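Local coordinates for homoserine O-acetyltransferase (Bacillus anthracis str. 'Ames Ancestor', PDB 3I1I), which probably transfers an acetyl group from acetyl-CoA to the hydroxyl of homoserine, an early step toward methionine, and has an alpha/beta hydrolase fold, at residues N195-E198 / A199-D203; L220-A223 / N224-M227; S255-S259 / F260-I264; T268-S271 / I272-V275. One frame throughout, in Å; residues are numbered along the deposited sequence. Where two conformers were deposited one is given.

All four interactions lie between strands 174-178 and 309-313, in the helical region inserted into the alpha/beta hydrolase fold. They follow one another along the chain; being local, none closes a long loop, and none nests in or crosses another. Interaction 1 ends helix 186-202, and interaction 2 lies on the next helix, 217-228; the two pack through Ala196 and Ala223. Interactions 3 and 4 mark the start and the end of helix 259-270. Arg225 of interaction 2 packs on Ile264 of interaction 3, while Gln221 and Asn224 reach Thr268 and Ser271 of interaction 4. Interactions 1, 2 and 3 also touch the second subunit.

Interaction 1. Residues N195-E198 / A199-D203; sequences NAIE and AIRLD
Ala199 N donates to Asn195 O at 2.8 Å, the shortest of four successive i to i+4 bonds that run through this last part of helix 186-202. This hydrogen bond is somewhat bent. The next two are straighter: Ile200 N reaches Ala196 O at 3.1 Å, and Arg201 N reaches Ile197 O at the same length. In the fourth, Leu202 N to Glu198 O, the N-H...O angle falls to 135° just before Asp203 leaves helical geometry.

Ile200 and Arg201 each lay a side-chain carbon against the carbonyl oxygen one turn earlier. Ile200 sets CG1 anti to its carbonyl carbon (chi1 -56°), which lays that branch 3.4 Å from Ala196 O. Arg201 runs extended from CG to NE; its CG rests on Ile197 O, and the CG2 branch of Ile197 comes up at the edge of the guanidinium, 4.3 Å from Arg201 NE. Glu198 and Asn195 spend their polar ends elsewhere: Glu198 OE1 and Asn195 OD1 both meet Arg225 of the second subunit, the former in a salt bridge.

Around the helix, Ala196 and Ala199 face helix 217-228, Ile197 and Ile200 lie against helix 277-289, and Leu202 packs on Ala199 of the second subunit.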
ATOM      1  N   ASN A 195      -0.555   5.456  -3.461  1.00 22.32           N
ATOM      2  CA  ASN A 195      -1.033   4.264  -2.804  1.00 22.78           C
ATOM      3  C   ASN A 195      -1.884   4.532  -1.556  1.00 22.96           C
ATOM      4  O   ASN A 195      -2.870   3.802  -1.296  1.00 22.69           O
ATOM      5  CB  ASN A 195       0.127   3.324  -2.475  1.00 22.84           C
ATOM      6  CG  ASN A 195       0.693   2.619  -3.718  1.00 25.07           C
ATOM      7  OD1 ASN A 195       0.086   2.652  -4.804  1.00 28.09           O
ATOM      8  ND2 ASN A 195       1.868   1.992  -3.567  1.00 26.04           N
ATOM      9  N   ALA A 196      -1.534   5.571  -0.800  1.00 22.54           N
ATOM     10  CA  ALA A 196      -2.318   5.910   0.405  1.00 23.23           C
ATOM     11  C   ALA A 196      -3.694   6.441   0.002  1.00 23.07           C
ATOM     12  O   ALA A 196      -4.722   5.998   0.514  1.00 23.87           O
ATOM     13  CB  ALA A 196      -1.568   6.937   1.294  1.00 21.86           C
ATOM     14  N   ILE A 197      -3.710   7.384  -0.930  1.00 23.07           N
ATOM     15  CA  ILE A 197      -4.971   7.891  -1.448  1.00 23.28           C
ATOM     16  C   ILE A 197      -5.844   6.743  -1.967  1.00 23.64           C
ATOM     17  O   ILE A 197      -7.010   6.629  -1.606  1.00 23.74           O
ATOM     18  CB  ILE A 197      -4.747   8.910  -2.565  1.00 23.12           C
ATOM     19  CG1 ILE A 197      -4.061  10.168  -1.976  1.00 23.14           C
ATOM     20  CG2 ILE A 197      -6.046   9.236  -3.198  1.00 20.87           C
ATOM     21  CD1 ILE A 197      -3.408  11.133  -3.024  1.00 21.93           C
ATOM     22  N   GLU A 198      -5.280   5.885  -2.798  1.00 23.98           N
ATOM     23  CA  GLU A 198      -6.051   4.770  -3.313  1.00 25.50           C
ATOM     24  C   GLU A 198      -6.510   3.757  -2.252  1.00 24.82           C
ATOM     25  O   GLU A 198      -7.606   3.240  -2.355  1.00 25.45           O
ATOM     26  CB  GLU A 198      -5.305   4.099  -4.461  1.00 25.92           C
ATOM     27  CG  GLU A 198      -5.491   4.980  -5.710  1.00 30.77           C
ATOM     28  CD  GLU A 198      -4.764   4.491  -6.926  1.00 35.28           C
ATOM     29  OE1 GLU A 198      -4.586   3.246  -7.038  1.00 37.01           O
ATOM     30  OE2 GLU A 198      -4.418   5.361  -7.786  1.00 39.08           O
ATOM     31  N   ALA A 199      -5.704   3.518  -1.228  1.00 24.46           N
ATOM     32  CA  ALA A 199      -6.114   2.634  -0.131  1.00 24.48           C
ATOM     33  C   ALA A 199      -7.377   3.189   0.594  1.00 24.28           C
ATOM     34  O   ALA A 199      -8.330   2.457   0.856  1.00 23.81           O
ATOM     35  CB  ALA A 199      -4.947   2.406   0.854  1.00 22.80           C
ATOM     36  N   ILE A 200      -7.410   4.484   0.856  1.00 24.67           N
ATOM     37  CA  ILE A 200      -8.601   5.092   1.458  1.00 25.45           C
ATOM     38  C   ILE A 200      -9.860   4.988   0.517  1.00 26.10           C
ATOM     39  O   ILE A 200     -10.962   4.620   0.963  1.00 25.64           O
ATOM     40  CB  ILE A 200      -8.332   6.558   1.872  1.00 24.70           C
ATOM     41  CG1 ILE A 200      -7.120   6.642   2.819  1.00 25.61           C
ATOM     42  CG2 ILE A 200      -9.562   7.139   2.532  1.00 24.50           C
ATOM     43  CD1 ILE A 200      -6.492   8.050   2.988  1.00 22.76           C
ATOM     44  N   ARG A 201      -9.692   5.287  -0.765  1.00 26.98           N
ATOM     45  CA  ARG A 201     -10.814   5.200  -1.730  1.00 28.53           C
ATOM     46  C   ARG A 201     -11.345   3.771  -1.865  1.00 28.03           C
ATOM     47  O   ARG A 201     -12.541   3.566  -2.156  1.00 27.65           O
ATOM     48  CB  ARG A 201     -10.422   5.672  -3.131  1.00 28.91           C
ATOM     49  CG  ARG A 201     -10.108   7.183  -3.243  1.00 34.10           C
ATOM     50  CD  ARG A 201     -10.039   7.691  -4.740  1.00 38.31           C
ATOM     51  NE  ARG A 201     -10.066   9.145  -4.694  1.00 43.93           N
ATOM     52  CZ  ARG A 201     -11.011   9.944  -5.211  1.00 48.27           C
ATOM     53  NH1 ARG A 201     -10.926  11.274  -5.016  1.00 47.43           N
ATOM     54  NH2 ARG A 201     -12.012   9.448  -5.953  1.00 49.28           N
ATOM     55  N   LEU A 202     -10.464   2.795  -1.676  1.00 26.94           N
ATOM     56  CA  LEU A 202     -10.840   1.414  -1.900  1.00 26.54           C
ATOM     57  C   LEU A 202     -11.759   0.907  -0.781  1.00 26.48           C
ATOM     58  O   LEU A 202     -12.650   0.074  -1.015  1.00 26.12           O
ATOM     59  CB  LEU A 202      -9.588   0.542  -2.042  1.00 26.01           C
ATOM     60  CG  LEU A 202      -9.839  -0.906  -2.483  1.00 25.76           C
ATOM     61  CD1 LEU A 202     -10.616  -0.973  -3.843  1.00 21.70           C
ATOM     62  CD2 LEU A 202      -8.505  -1.680  -2.530  1.00 24.32           C
ATOM     63  N   ASP A 203     -11.528   1.404   0.430  1.00 26.38           N
ATOM     64  CA  ASP A 203     -12.374   1.093   1.547  1.00 26.96           C
ATOM     65  C   ASP A 203     -13.818   1.535   1.264  1.00 27.22           C
ATOM     66  O   ASP A 203     -14.075   2.708   1.064  1.00 27.56           O
ATOM     67  CB  ASP A 203     -11.837   1.795   2.786  1.00 27.53           C
ATOM     68  CG  ASP A 203     -12.404   1.246   4.071  1.00 27.81           C
ATOM     69  OD1 ASP A 203     -13.498   0.623   4.054  1.00 26.49           O
ATOM     70  OD2 ASP A 203     -11.718   1.467   5.099  1.00 28.25           O
TER

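Interaction 2. Residues L220-A223 / N224-M227; sequences LQLA and NRMM
Leu222 holds CG anti to its backbone N (chi1 -169°), whereas Met226, a selenomethionine, sets CG beside its own N (chi1 -66°) and then runs extended, and this pairing carries the methyl CE back over one helical turn. Met226 CE stops 3.8 Å from Leu222 CG, and the two side chains cross obliquely. On its way the Met226 chain skirts a carbonyl, with CG 3.4 Å from Leu222 O.

Arg225 lies next to them, its guanidinium turned back across the preceding turn: NH1 comes 3.8 Å from Leu222 CD1, and NH2 lies equally far from Gln221 CG. The Gln221 amide is tilted 47° from the guanidinium plane. Across the interface Arg225 NH1 forms a salt bridge with Glu198 of the second subunit, and NE a hydrogen bond to Asn195 of that chain, while Gln221 NE2 bonds to Thr268 OG1 of its own chain.

Beneath the side chains, Asn224 N and Arg225 N each donate at 2.8 Å, to Leu220 O and Gln221 O; the bond from Met227 N to Ala223 O is weak.

This i to i+3 and i to i+4 spacing is that of one continuous alpha helix, here a largely buried one of the helical insertion of an alpha/beta hydrolase fold, with Arg225 and Leu222 meeting the second subunit.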
ATOM      1  N   LEU A 220      -7.554   3.865   6.122  1.00 25.28           N
ATOM      2  CA  LEU A 220      -6.695   4.877   6.724  1.00 25.12           C
ATOM      3  C   LEU A 220      -5.496   4.236   7.404  1.00 24.86           C
ATOM      4  O   LEU A 220      -4.369   4.732   7.282  1.00 23.89           O
ATOM      5  CB  LEU A 220      -7.510   5.704   7.705  1.00 25.30           C
ATOM      6  CG  LEU A 220      -7.053   7.053   8.214  1.00 27.59           C
ATOM      7  CD1 LEU A 220      -6.536   8.005   7.082  1.00 26.97           C
ATOM      8  CD2 LEU A 220      -8.239   7.674   9.013  1.00 28.24           C
ATOM      9  N   GLN A 221      -5.723   3.124   8.101  1.00 24.88           N
ATOM     10  CA  GLN A 221      -4.629   2.424   8.737  1.00 25.62           C
ATOM     11  C   GLN A 221      -3.606   1.938   7.708  1.00 24.95           C
ATOM     12  O   GLN A 221      -2.410   1.979   7.933  1.00 24.48           O
ATOM     13  CB  GLN A 221      -5.112   1.229   9.581  1.00 26.28           C
ATOM     14  CG  GLN A 221      -3.925   0.345  10.110  1.00 28.52           C
ATOM     15  CD  GLN A 221      -4.286  -0.535  11.286  1.00 32.95           C
ATOM     16  OE1 GLN A 221      -5.430  -0.967  11.422  1.00 35.29           O
ATOM     17  NE2 GLN A 221      -3.296  -0.828  12.147  1.00 33.61           N
ATOM     18  N   LEU A 222      -4.093   1.452   6.588  1.00 25.12           N
ATOM     19  CA  LEU A 222      -3.218   1.021   5.498  1.00 25.71           C
ATOM     20  C   LEU A 222      -2.405   2.212   4.964  1.00 25.03           C
ATOM     21  O   LEU A 222      -1.185   2.134   4.825  1.00 25.11           O
ATOM     22  CB  LEU A 222      -4.080   0.352   4.422  1.00 25.92           C
ATOM     23  CG  LEU A 222      -3.429  -0.407   3.289  1.00 29.13           C
ATOM     24  CD1 LEU A 222      -2.222  -1.243   3.742  1.00 31.36           C
ATOM     25  CD2 LEU A 222      -4.528  -1.289   2.649  1.00 31.32           C
ATOM     26  N   ALA A 223      -3.074   3.336   4.729  1.00 24.73           N
ATOM     27  CA  ALA A 223      -2.386   4.572   4.336  1.00 24.53           C
ATOM     28  C   ALA A 223      -1.304   4.943   5.345  1.00 24.21           C
ATOM     29  O   ALA A 223      -0.200   5.272   4.974  1.00 24.95           O
ATOM     30  CB  ALA A 223      -3.398   5.751   4.122  1.00 23.57           C
ATOM     31  N   ASN A 224      -1.622   4.849   6.625  1.00 24.81           N
ATOM     32  CA  ASN A 224      -0.705   5.229   7.695  1.00 24.65           C
ATOM     33  C   ASN A 224       0.453   4.244   7.819  1.00 24.74           C
ATOM     34  O   ASN A 224       1.592   4.635   8.052  1.00 25.19           O
ATOM     35  CB  ASN A 224      -1.461   5.276   9.015  1.00 24.93           C
ATOM     36  CG  ASN A 224      -0.610   5.831  10.161  1.00 26.73           C
ATOM     37  OD1 ASN A 224      -0.154   6.964  10.112  1.00 31.60           O
ATOM     38  ND2 ASN A 224      -0.414   5.036  11.190  1.00 28.45           N
ATOM     39  N   ARG A 225       0.165   2.961   7.660  1.00 24.07           N
ATOM     40  CA  ARG A 225       1.214   1.966   7.747  1.00 24.64           C
ATOM     41  C   ARG A 225       2.257   2.126   6.617  1.00 24.03           C
ATOM     42  O   ARG A 225       3.445   2.016   6.866  1.00 23.27           O
ATOM     43  CB  ARG A 225       0.637   0.549   7.801  1.00 24.68           C
ATOM     44  CG  ARG A 225       1.665  -0.481   8.138  1.00 26.56           C
ATOM     45  CD  ARG A 225       1.089  -1.748   8.720  1.00 26.55           C
ATOM     46  NE  ARG A 225       0.234  -2.347   7.747  1.00 29.65           N
ATOM     47  CZ  ARG A 225      -1.034  -2.691   7.935  1.00 33.45           C
ATOM     48  NH1 ARG A 225      -1.705  -3.180   6.914  1.00 36.16           N
ATOM     49  NH2 ARG A 225      -1.640  -2.560   9.103  1.00 35.47           N
HETATM   50  N   MSE A 226       1.823   2.447   5.411  1.00 25.14           N
HETATM   51  CA  MSE A 226       2.760   2.713   4.292  1.00 25.81           C
HETATM   52  C   MSE A 226       3.703   3.849   4.602  1.00 25.48           C
HETATM   53  O   MSE A 226       4.867   3.761   4.305  1.00 25.48           O
HETATM   54  CB  MSE A 226       2.021   3.080   3.004  1.00 26.16           C
HETATM   55  CG  MSE A 226       1.191   1.945   2.417  1.00 28.95           C
HETATM   56 SE   MSE A 226      -0.069   2.710   1.164  0.65 34.11          SE
HETATM   57  CE  MSE A 226      -1.090   1.133   0.778  1.00 30.92           C
HETATM   58  N   MSE A 227       3.221   4.928   5.193  1.00 25.41           N
HETATM   59  CA  MSE A 227       4.127   6.018   5.554  0.70 26.20           C
HETATM   60  C   MSE A 227       5.087   5.569   6.679  1.00 25.29           C
HETATM   61  O   MSE A 227       6.306   5.781   6.594  1.00 24.62           O
HETATM   62  CB  MSE A 227       3.339   7.257   5.978  0.70 26.94           C
HETATM   63  CG  MSE A 227       4.104   8.539   5.863  0.70 30.72           C
HETATM   64 SE   MSE A 227       2.946  10.104   6.168  0.45 40.15          SE
HETATM   65  CE  MSE A 227       2.696   9.878   8.075  0.70 33.44           C
TER

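Interaction 3. Residues S255-S259 / F260-I264; sequences SSLTS and FEKEI
Thr258 and Phe260 meet with the threonine hydroxyl over the ring: OG1 stands 3.0 Å above the plane of Phe260, over its centre. Thr258 CB is over the same ring, 4.0 Å from the centroid, in a CH-pi contact. Phe260 reaches this place by turning CG between its N and carbonyl carbon (chi1 61°), which folds the ring back beneath the residue two places earlier.

Glu261 approaches Thr258 from another direction. Its chain is extended beyond CG and brings OE1 back to the start of the helix, where two donors from the threonine grip it: Thr258 N at 2.9 Å and Thr258 OG1 at 3.1 Å. Both come from the anti side of the carboxylate, the amide 26° out of its plane. A water donates to OE1 as well and bridges it to Ser256 O. In return Glu261 N gives its hydrogen to Thr258 OG1, 3.2 Å away, and the hydroxyl thus both donates and accepts within this one pair. Leu257 crosses the glutamate at about a right angle, with Leu257 CD2 3.8 Å from Glu261 OE2. The first helical bond runs from Lys262 N to Thr258 O.

The second subunit packs here, with Leu288 of that chain on Thr258 and Ile186 of that chain on Phe260. The reciprocal Thr258 and Glu261 bonds are a capping box, with Thr258 as N-cap of helix 259-270.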
ATOM      1  N   SER A 255      -4.775 -15.596   7.694  1.00 27.28           N
ATOM      2  CA  SER A 255      -5.143 -14.425   8.502  1.00 27.83           C
ATOM      3  C   SER A 255      -4.481 -14.351   9.871  1.00 26.71           C
ATOM      4  O   SER A 255      -4.648 -13.382  10.581  1.00 26.75           O
ATOM      5  CB  SER A 255      -6.674 -14.328   8.635  1.00 27.52           C
ATOM      6  OG  SER A 255      -7.167 -15.549   9.168  1.00 32.23           O
ATOM      7  N   SER A 256      -3.688 -15.328  10.250  1.00 26.33           N
ATOM      8  CA  SER A 256      -2.988 -15.193  11.515  1.00 25.86           C
ATOM      9  C   SER A 256      -1.770 -14.289  11.396  1.00 25.05           C
ATOM     10  O   SER A 256      -0.856 -14.553  10.642  1.00 23.65           O
ATOM     11  CB  SER A 256      -2.595 -16.559  12.045  1.00 26.23           C
ATOM     12  OG  SER A 256      -3.753 -17.248  12.484  1.00 28.30           O
ATOM     13  N   LEU A 257      -1.749 -13.222  12.184  1.00 25.04           N
ATOM     14  CA  LEU A 257      -0.657 -12.259  12.100  1.00 24.15           C
ATOM     15  C   LEU A 257       0.563 -12.727  12.876  1.00 23.24           C
ATOM     16  O   LEU A 257       0.447 -13.401  13.911  1.00 24.11           O
ATOM     17  CB  LEU A 257      -1.122 -10.908  12.619  1.00 24.28           C
ATOM     18  CG  LEU A 257      -2.358 -10.323  11.930  1.00 24.81           C
ATOM     19  CD1 LEU A 257      -2.843  -9.116  12.723  1.00 24.24           C
ATOM     20  CD2 LEU A 257      -2.069  -9.924  10.457  1.00 23.19           C
ATOM     21  N   THR A 258       1.737 -12.382  12.364  1.00 22.27           N
ATOM     22  CA  THR A 258       2.990 -12.522  13.102  1.00 20.96           C
ATOM     23  C   THR A 258       3.020 -11.499  14.223  1.00 21.10           C
ATOM     24  O   THR A 258       2.204 -10.557  14.278  1.00 21.93           O
ATOM     25  CB  THR A 258       4.248 -12.278  12.190  1.00 21.05           C
ATOM     26  OG1 THR A 258       4.243 -10.921  11.691  1.00 21.41           O
ATOM     27  CG2 THR A 258       4.319 -13.284  11.069  1.00 16.61           C
ATOM     28  N   SER A 259       3.963 -11.651  15.129  1.00 20.93           N
ATOM     29  CA  SER A 259       4.019 -10.732  16.256  1.00 20.53           C
ATOM     30  C   SER A 259       4.482  -9.369  15.790  1.00 20.53           C
ATOM     31  O   SER A 259       4.055  -8.372  16.337  1.00 19.64           O
ATOM     32  CB  SER A 259       4.946 -11.262  17.342  1.00 20.31           C
ATOM     33  OG  SER A 259       6.259 -11.439  16.840  1.00 21.64           O
ATOM     34  N   PHE A 260       5.355  -9.306  14.781  1.00 21.10           N
ATOM     35  CA  PHE A 260       5.732  -7.978  14.270  1.00 22.13           C
ATOM     36  C   PHE A 260       4.543  -7.286  13.622  1.00 22.82           C
ATOM     37  O   PHE A 260       4.358  -6.084  13.851  1.00 23.46           O
ATOM     38  CB  PHE A 260       6.995  -7.956  13.395  1.00 22.44           C
ATOM     39  CG  PHE A 260       6.920  -8.783  12.151  1.00 21.58           C
ATOM     40  CD1 PHE A 260       6.387  -8.268  10.997  1.00 21.43           C
ATOM     41  CD2 PHE A 260       7.457 -10.078  12.128  1.00 21.91           C
ATOM     42  CE1 PHE A 260       6.323  -9.058   9.810  1.00 22.96           C
ATOM     43  CE2 PHE A 260       7.394 -10.884  10.975  1.00 20.92           C
ATOM     44  CZ  PHE A 260       6.839 -10.355   9.802  1.00 21.59           C
ATOM     45  N   GLU A 261       3.687  -8.040  12.910  1.00 22.86           N
ATOM     46  CA  GLU A 261       2.502  -7.435  12.322  1.00 22.80           C
ATOM     47  C   GLU A 261       1.574  -6.865  13.399  1.00 23.60           C
ATOM     48  O   GLU A 261       1.004  -5.773  13.219  1.00 23.33           O
ATOM     49  CB  GLU A 261       1.747  -8.422  11.448  1.00 23.09           C
ATOM     50  CG  GLU A 261       2.376  -8.692  10.085  1.00 23.95           C
ATOM     51  CD  GLU A 261       1.686  -9.830   9.340  1.00 25.35           C
ATOM     52  OE1 GLU A 261       1.786 -11.005   9.775  1.00 22.04           O
ATOM     53  OE2 GLU A 261       1.044  -9.531   8.308  1.00 30.27           O
ATOM     54  N   LYS A 262       1.428  -7.604  14.511  1.00 23.56           N
ATOM     55  CA  LYS A 262       0.635  -7.154  15.654  1.00 23.44           C
ATOM     56  C   LYS A 262       1.171  -5.876  16.291  1.00 22.85           C
ATOM     57  O   LYS A 262       0.407  -4.944  16.516  1.00 21.71           O
ATOM     58  CB  LYS A 262       0.571  -8.229  16.727  1.00 23.74           C
ATOM     59  CG  LYS A 262      -0.426  -9.321  16.411  1.00 25.30           C
ATOM     60  CD  LYS A 262      -0.363 -10.468  17.387  1.00 23.74           C
ATOM     61  CE  LYS A 262      -1.244 -11.598  16.882  1.00 25.88           C
ATOM     62  NZ  LYS A 262      -1.059 -12.857  17.716  1.00 27.78           N
ATOM     63  N   GLU A 263       2.462  -5.840  16.596  1.00 23.15           N
ATOM     64  CA  GLU A 263       3.068  -4.627  17.164  1.00 24.34           C
ATOM     65  C   GLU A 263       2.824  -3.437  16.215  1.00 23.79           C
ATOM     66  O   GLU A 263       2.238  -2.449  16.606  1.00 24.10           O
ATOM     67  CB  GLU A 263       4.551  -4.825  17.470  1.00 24.82           C
ATOM     68  CG  GLU A 263       4.780  -5.932  18.504  1.00 29.40           C
ATOM     69  CD  GLU A 263       6.151  -6.692  18.427  1.00 36.20           C
ATOM     70  OE1 GLU A 263       6.397  -7.474  19.389  1.00 39.11           O
ATOM     71  OE2 GLU A 263       6.965  -6.540  17.459  1.00 37.26           O
ATOM     72  N   ILE A 264       3.178  -3.582  14.946  1.00 23.64           N
ATOM     73  CA  ILE A 264       3.016  -2.488  13.995  1.00 22.92           C
ATOM     74  C   ILE A 264       1.551  -2.117  13.775  1.00 22.86           C
ATOM     75  O   ILE A 264       1.244  -0.943  13.700  1.00 23.23           O
ATOM     76  CB  ILE A 264       3.759  -2.763  12.669  1.00 22.47           C
ATOM     77  CG1 ILE A 264       5.270  -2.795  12.935  1.00 21.72           C
ATOM     78  CG2 ILE A 264       3.409  -1.727  11.613  1.00 20.86           C
ATOM     79  CD1 ILE A 264       6.103  -3.560  11.921  1.00 20.38           C
TER
HETATM   80  O   HOH W   1       0.761 -13.248   8.562  1.00 34.12           O

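Interaction 4. Residues T268-S271 / I272-V275; sequences TYRS and IELV
Glu273 folds back over the end of the helix, touching three residues' worth of atoms from CB to its tip. CB lies 3.4 Å from Arg270 O. CG, set anti to the carbonyl carbon (chi1 -67°), drops between two carbonyls, 3.2 Å from Arg270 O and slightly farther from Tyr269 O. CD continues past Arg270 O, and the carboxylate then reaches the Tyr269 ring, where Glu273 OE2 is 3.5 Å from Tyr269 CE2. Ring and carboxylate planes stand 81° apart, and the two side chains cross at about a right angle. Glu273 OE1 lies 4.0 Å from Arg270 CG, the two side chains side by side and pointing the same way, but the charged atoms of Arg270 do not contact the carboxylate.

Underneath, the chain leaves helix 259-270 through two overlapping type I beta turns, Arg270 to Glu273 and Ile272 to Val275, and heads for helix 277-289 in the helical insertion of this alpha/beta hydrolase fold. The bond closing the first, from Glu273 N to Arg270 O, is weak. Just before it, Ile272 N donates to Tyr269 O at 3.2 Å.

Ile272 points CG1 between its N and its carbonyl carbon (chi1 56°), which brings that branch to 3.2 Å from Tyr269 O and near Thr268 O as well; the side chain also packs on Met217 and Asn224 of helix 217-228. Ser271 bonds through OG to Asn224 ND2, and Ser271 O has Val275 CG2 3.6 Å away.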
ATOM      1  N   THR A 268       0.070   1.715  14.431  1.00 27.63           N
ATOM      2  CA  THR A 268      -0.454   2.462  13.335  1.00 27.80           C
ATOM      3  C   THR A 268      -1.935   2.720  13.515  1.00 28.92           C
ATOM      4  O   THR A 268      -2.453   3.712  12.992  1.00 30.02           O
ATOM      5  CB  THR A 268      -0.171   1.787  11.974  1.00 27.32           C
ATOM      6  OG1 THR A 268      -0.681   0.446  11.960  1.00 26.30           O
ATOM      7  CG2 THR A 268       1.287   1.773  11.713  1.00 26.18           C
ATOM      8  N   TYR A 269      -2.616   1.860  14.260  1.00 29.67           N
ATOM      9  CA  TYR A 269      -3.986   2.128  14.598  1.00 30.70           C
ATOM     10  C   TYR A 269      -4.081   3.304  15.555  1.00 31.34           C
ATOM     11  O   TYR A 269      -4.923   4.185  15.352  1.00 31.90           O
ATOM     12  CB  TYR A 269      -4.640   0.953  15.255  1.00 30.73           C
ATOM     13  CG  TYR A 269      -6.128   1.125  15.383  1.00 34.28           C
ATOM     14  CD1 TYR A 269      -6.953   0.875  14.294  1.00 37.56           C
ATOM     15  CD2 TYR A 269      -6.718   1.550  16.578  1.00 37.25           C
ATOM     16  CE1 TYR A 269      -8.332   1.012  14.389  1.00 39.80           C
ATOM     17  CE2 TYR A 269      -8.111   1.687  16.688  1.00 39.64           C
ATOM     18  CZ  TYR A 269      -8.907   1.412  15.579  1.00 41.08           C
ATOM     19  OH  TYR A 269     -10.279   1.540  15.611  1.00 41.82           O
ATOM     20  N   ARG A 270      -3.231   3.304  16.582  1.00 31.07           N
ATOM     21  CA  ARG A 270      -3.226   4.362  17.586  0.50 31.67           C
ATOM     22  C   ARG A 270      -3.023   5.723  16.952  1.00 31.31           C
ATOM     23  O   ARG A 270      -3.690   6.682  17.309  1.00 30.35           O
ATOM     24  CB  ARG A 270      -2.118   4.151  18.627  0.50 32.30           C
ATOM     25  CG  ARG A 270      -2.478   4.689  20.000  0.50 34.76           C
ATOM     26  CD  ARG A 270      -3.027   3.560  20.911  0.50 38.85           C
ATOM     27  NE  ARG A 270      -1.940   2.737  21.451  0.50 41.37           N
ATOM     28  CZ  ARG A 270      -2.093   1.535  21.994  0.50 42.11           C
ATOM     29  NH1 ARG A 270      -3.296   0.987  22.075  0.50 42.58           N
ATOM     30  NH2 ARG A 270      -1.028   0.883  22.440  0.50 42.39           N
ATOM     31  N   SER A 271      -2.110   5.814  15.992  1.00 30.57           N
ATOM     32  CA  SER A 271      -1.830   7.134  15.439  1.00 30.70           C
ATOM     33  C   SER A 271      -2.855   7.645  14.435  1.00 29.72           C
ATOM     34  O   SER A 271      -2.741   8.739  14.003  1.00 29.23           O
ATOM     35  CB  SER A 271      -0.410   7.213  14.856  1.00 30.71           C
ATOM     36  OG  SER A 271      -0.334   6.516  13.638  1.00 32.88           O
ATOM     37  N   ILE A 272      -3.858   6.881  14.066  1.00 30.57           N
ATOM     38  CA  ILE A 272      -4.909   7.413  13.201  1.00 31.51           C
ATOM     39  C   ILE A 272      -6.215   7.661  13.976  1.00 32.67           C
ATOM     40  O   ILE A 272      -7.283   7.894  13.379  1.00 32.76           O
ATOM     41  CB  ILE A 272      -5.207   6.513  11.962  1.00 31.46           C
ATOM     42  CG1 ILE A 272      -5.563   5.077  12.389  1.00 31.36           C
ATOM     43  CG2 ILE A 272      -4.038   6.585  10.978  1.00 31.09           C
ATOM     44  CD1 ILE A 272      -6.380   4.284  11.392  1.00 29.65           C
ATOM     45  N   GLU A 273      -6.124   7.678  15.297  1.00 33.50           N
ATOM     46  CA  GLU A 273      -7.322   7.849  16.128  1.00 34.56           C
ATOM     47  C   GLU A 273      -7.954   9.231  16.055  1.00 33.94           C
ATOM     48  O   GLU A 273      -9.166   9.333  15.987  1.00 34.15           O
ATOM     49  CB  GLU A 273      -7.018   7.427  17.568  1.00 35.26           C
ATOM     50  CG  GLU A 273      -6.768   5.882  17.591  1.00 38.58           C
ATOM     51  CD  GLU A 273      -6.721   5.261  18.974  1.00 42.16           C
ATOM     52  OE1 GLU A 273      -6.304   5.923  19.955  1.00 46.00           O
ATOM     53  OE2 GLU A 273      -7.068   4.069  19.064  1.00 46.35           O
ATOM     54  N   LEU A 274      -7.143  10.281  16.020  1.00 33.26           N
ATOM     55  CA  LEU A 274      -7.659  11.634  15.883  1.00 33.03           C
ATOM     56  C   LEU A 274      -7.705  12.157  14.465  1.00 31.30           C
ATOM     57  O   LEU A 274      -7.904  13.353  14.267  1.00 32.49           O
ATOM     58  CB  LEU A 274      -6.795  12.620  16.693  1.00 33.86           C
ATOM     59  CG  LEU A 274      -6.760  12.497  18.235  1.00 36.58           C
ATOM     60  CD1 LEU A 274      -6.293  13.872  18.891  1.00 37.17           C
ATOM     61  CD2 LEU A 274      -8.120  11.987  18.826  1.00 35.83           C
ATOM     62  N   VAL A 275      -7.547  11.290  13.479  1.00 29.39           N
ATOM     63  CA  VAL A 275      -7.186  11.722  12.133  1.00 27.45           C
ATOM     64  C   VAL A 275      -8.371  11.636  11.204  1.00 26.86           C
ATOM     65  O   VAL A 275      -9.196  10.756  11.351  1.00 26.22           O
ATOM     66  CB  VAL A 275      -6.010  10.860  11.616  1.00 27.49           C
ATOM     67  CG1 VAL A 275      -5.814  10.982  10.122  1.00 26.31           C
ATOM     68  CG2 VAL A 275      -4.750  11.245  12.375  1.00 24.62           C
TER